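PDB 3EN8: SnoaL-like domain-containing protein from Burkholderia xenovorans LB400, which is of unknown function but adopts an NTF2-like, SnoaL-type fold and binds a calcium ion at its surface. Local coordinates for residues Asp28-Asp31 with Asp32-Cys36. Sequence-based numbering, arbitrary orientation. Where two conformers were deposited one is given.
Sequences DIYD and DDAIC. With CA (calcium ion), chain B.
Asp31 and Ala34 close a type I beta turn: the amide N of Ala34 donates to Asp31 O at 3.0 Å. A second bond braces the corner, for Asp31 CG stands anti to its own N (chi1 -174°), which brings OD2 within 2.8 Å of Asp33 N; the amide meets it from above the carboxylate plane. Aspartate suits this first turn position because its short side chain can accept the amide two residues on, an Asx turn. The tightly packed side lies inward, where the small Ala34 CB sits 3.7 Å from Tyr30 CB and obliquely against its ring. Tyr30 is buried, yet its hydroxyl is satisfied by Glu106 and Arg55.

The outer side is polar and hydrated. There Asp32 OD2 and Asp33 OD2 bind the calcium ion at 2.2 and 2.4 Å, hard anionic oxygens suited to a hard cation. Water 2 is also a ligand, while water 1 bridges Asp31 OD2 and Asp33 OD2. Asp31 OD2 also lies 2.7 Å from Asp32 OD1, unusually close for carboxylates, though calcium may offset the charge. The whole forms an acidic turn carrying a surface calcium site, at the corner between strands 30-31 and 34-38 of the NTF2-like fold.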
ATOM      1  N   ASP A  28       2.081 -13.399 -16.560  0.50 16.88           N
ATOM      2  CA  ASP A  28       2.551 -14.769 -16.355  0.50 16.87           C
ATOM      3  C   ASP A  28       2.460 -15.164 -14.897  0.50 16.28           C
ATOM      4  O   ASP A  28       2.279 -16.326 -14.539  0.50 15.22           O
ATOM      5  CB  ASP A  28       4.007 -14.909 -16.786  0.50 18.50           C
ATOM      6  CG  ASP A  28       4.533 -16.302 -16.562  0.50 19.07           C
ATOM      7  OD1 ASP A  28       3.998 -17.208 -17.226  0.50 13.54           O
ATOM      8  OD2 ASP A  28       5.450 -16.491 -15.726  0.50 17.78           O
ATOM      9  N   ILE A  29       2.594 -14.152 -14.061  1.00 16.98           N
ATOM     10  CA  ILE A  29       2.731 -14.342 -12.597  1.00 16.53           C
ATOM     11  C   ILE A  29       1.417 -14.721 -11.909  1.00 15.99           C
ATOM     12  O   ILE A  29       1.407 -15.154 -10.763  1.00 17.54           O
ATOM     13  CB  ILE A  29       3.360 -13.090 -11.894  1.00 15.30           C
ATOM     14  CG1 ILE A  29       4.049 -13.509 -10.590  1.00 14.80           C
ATOM     15  CG2 ILE A  29       2.273 -11.981 -11.637  1.00 11.19           C
ATOM     16  CD1 ILE A  29       4.886 -12.357  -9.903  1.00 13.73           C
ATOM     17  N   TYR A  30       0.299 -14.572 -12.615  1.00 16.20           N
ATOM     18  CA  TYR A  30      -1.035 -14.750 -11.975  1.00 14.80           C
ATOM     19  C   TYR A  30      -1.577 -16.146 -12.091  1.00 15.42           C
ATOM     20  O   TYR A  30      -1.447 -16.813 -13.104  1.00 13.12           O
ATOM     21  CB  TYR A  30      -2.122 -13.796 -12.530  1.00 14.91           C
ATOM     22  CG  TYR A  30      -1.765 -12.357 -12.362  1.00 13.99           C
ATOM     23  CD1 TYR A  30      -2.044 -11.687 -11.173  1.00 15.85           C
ATOM     24  CD2 TYR A  30      -1.131 -11.646 -13.406  1.00 10.75           C
ATOM     25  CE1 TYR A  30      -1.678 -10.357 -10.992  1.00 14.74           C
ATOM     26  CE2 TYR A  30      -0.789 -10.312 -13.248  1.00 15.90           C
ATOM     27  CZ  TYR A  30      -1.067  -9.663 -12.052  1.00 13.38           C
ATOM     28  OH  TYR A  30      -0.706  -8.354 -11.846  1.00 14.81           O
ATOM     29  N   ASP A  31      -2.231 -16.578 -11.031  1.00 13.96           N
ATOM     30  CA  ASP A  31      -3.157 -17.698 -11.183  1.00 14.46           C
ATOM     31  C   ASP A  31      -4.215 -17.336 -12.213  1.00 13.31           C
ATOM     32  O   ASP A  31      -4.577 -16.186 -12.356  1.00 13.41           O
ATOM     33  CB  ASP A  31      -3.857 -17.999  -9.868  1.00 12.63           C
ATOM     34  CG  ASP A  31      -4.703 -19.239  -9.938  1.00 17.64           C
ATOM     35  OD1 ASP A  31      -4.136 -20.336  -9.808  1.00 22.20           O
ATOM     36  OD2 ASP A  31      -5.934 -19.127 -10.096  1.00 17.43           O
ATOM     37  N   ASP A  32      -4.767 -18.352 -12.860  1.00 13.54           N
ATOM     38  CA  ASP A  32      -5.819 -18.122 -13.858  1.00 14.80           C
ATOM     39  C   ASP A  32      -7.015 -17.369 -13.298  1.00 13.03           C
ATOM     40  O   ASP A  32      -7.625 -16.535 -13.978  1.00 13.46           O
ATOM     41  CB  ASP A  32      -6.257 -19.426 -14.527  1.00 15.39           C
ATOM     42  CG  ASP A  32      -7.078 -20.326 -13.607  1.00 22.50           C
ATOM     43  OD1 ASP A  32      -6.784 -20.354 -12.386  1.00 30.21           O
ATOM     44  OD2 ASP A  32      -8.025 -21.019 -14.109  1.00 20.90           O
ATOM     45  N   ASP A  33      -7.330 -17.663 -12.046  1.00 13.19           N
ATOM     46  CA  ASP A  33      -8.491 -17.086 -11.383  1.00 14.30           C
ATOM     47  C   ASP A  33      -8.126 -15.922 -10.453  1.00 14.55           C
ATOM     48  O   ASP A  33      -8.894 -15.546  -9.571  1.00 15.16           O
ATOM     49  CB  ASP A  33      -9.252 -18.152 -10.605  1.00 12.62           C
ATOM     50  CG  ASP A  33      -9.663 -19.297 -11.473  1.00 17.05           C
ATOM     51  OD1 ASP A  33     -10.371 -19.067 -12.445  1.00 19.09           O
ATOM     52  OD2 ASP A  33      -9.213 -20.403 -11.198  1.00 21.79           O
ATOM     53  N   ALA A  34      -6.949 -15.362 -10.674  1.00 15.78           N
ATOM     54  CA  ALA A  34      -6.490 -14.217  -9.912  1.00 15.17           C
ATOM     55  C   ALA A  34      -7.555 -13.125  -9.941  1.00 14.85           C
ATOM     56  O   ALA A  34      -8.204 -12.882 -10.956  1.00 16.03           O
ATOM     57  CB  ALA A  34      -5.157 -13.628 -10.493  1.00 14.05           C
ATOM     58  N   ILE A  35      -7.673 -12.461  -8.806  1.00 13.33           N
ATOM     59  CA  ILE A  35      -8.493 -11.241  -8.666  1.00 14.78           C
ATOM     60  C   ILE A  35      -7.607 -10.024  -8.422  1.00 15.15           C
ATOM     61  O   ILE A  35      -6.563 -10.105  -7.780  1.00 15.50           O
ATOM     62  CB  ILE A  35      -9.605 -11.375  -7.579  1.00 16.72           C
ATOM     63  CG1 ILE A  35      -9.019 -11.658  -6.195  1.00 19.79           C
ATOM     64  CG2 ILE A  35     -10.553 -12.521  -7.984  1.00 17.34           C
ATOM     65  CD1 ILE A  35     -10.012 -11.582  -4.987  1.00 18.40           C
ATOM     66  N   CYS A  36      -8.055  -8.907  -8.980  1.00 12.88           N
ATOM     67  CA  CYS A  36      -7.380  -7.632  -8.817  1.00 13.61           C
ATOM     68  C   CYS A  36      -8.392  -6.573  -8.428  1.00 12.89           C
ATOM     69  O   CYS A  36      -9.341  -6.318  -9.151  1.00 15.45           O
ATOM     70  CB  CYS A  36      -6.648  -7.212 -10.086  1.00 14.26           C
ATOM     71  SG  CYS A  36      -5.579  -5.766  -9.818  1.00 15.27           S
TER
HETATM   72 CA    CA B 128      -9.663 -21.920 -13.015  1.00 22.38          CA
HETATM   73  O   HOH W   1      -8.173 -20.751  -8.555  1.00 43.39           O
HETATM   74  O   HOH W   2     -11.509 -20.863 -13.997  1.00 25.18           O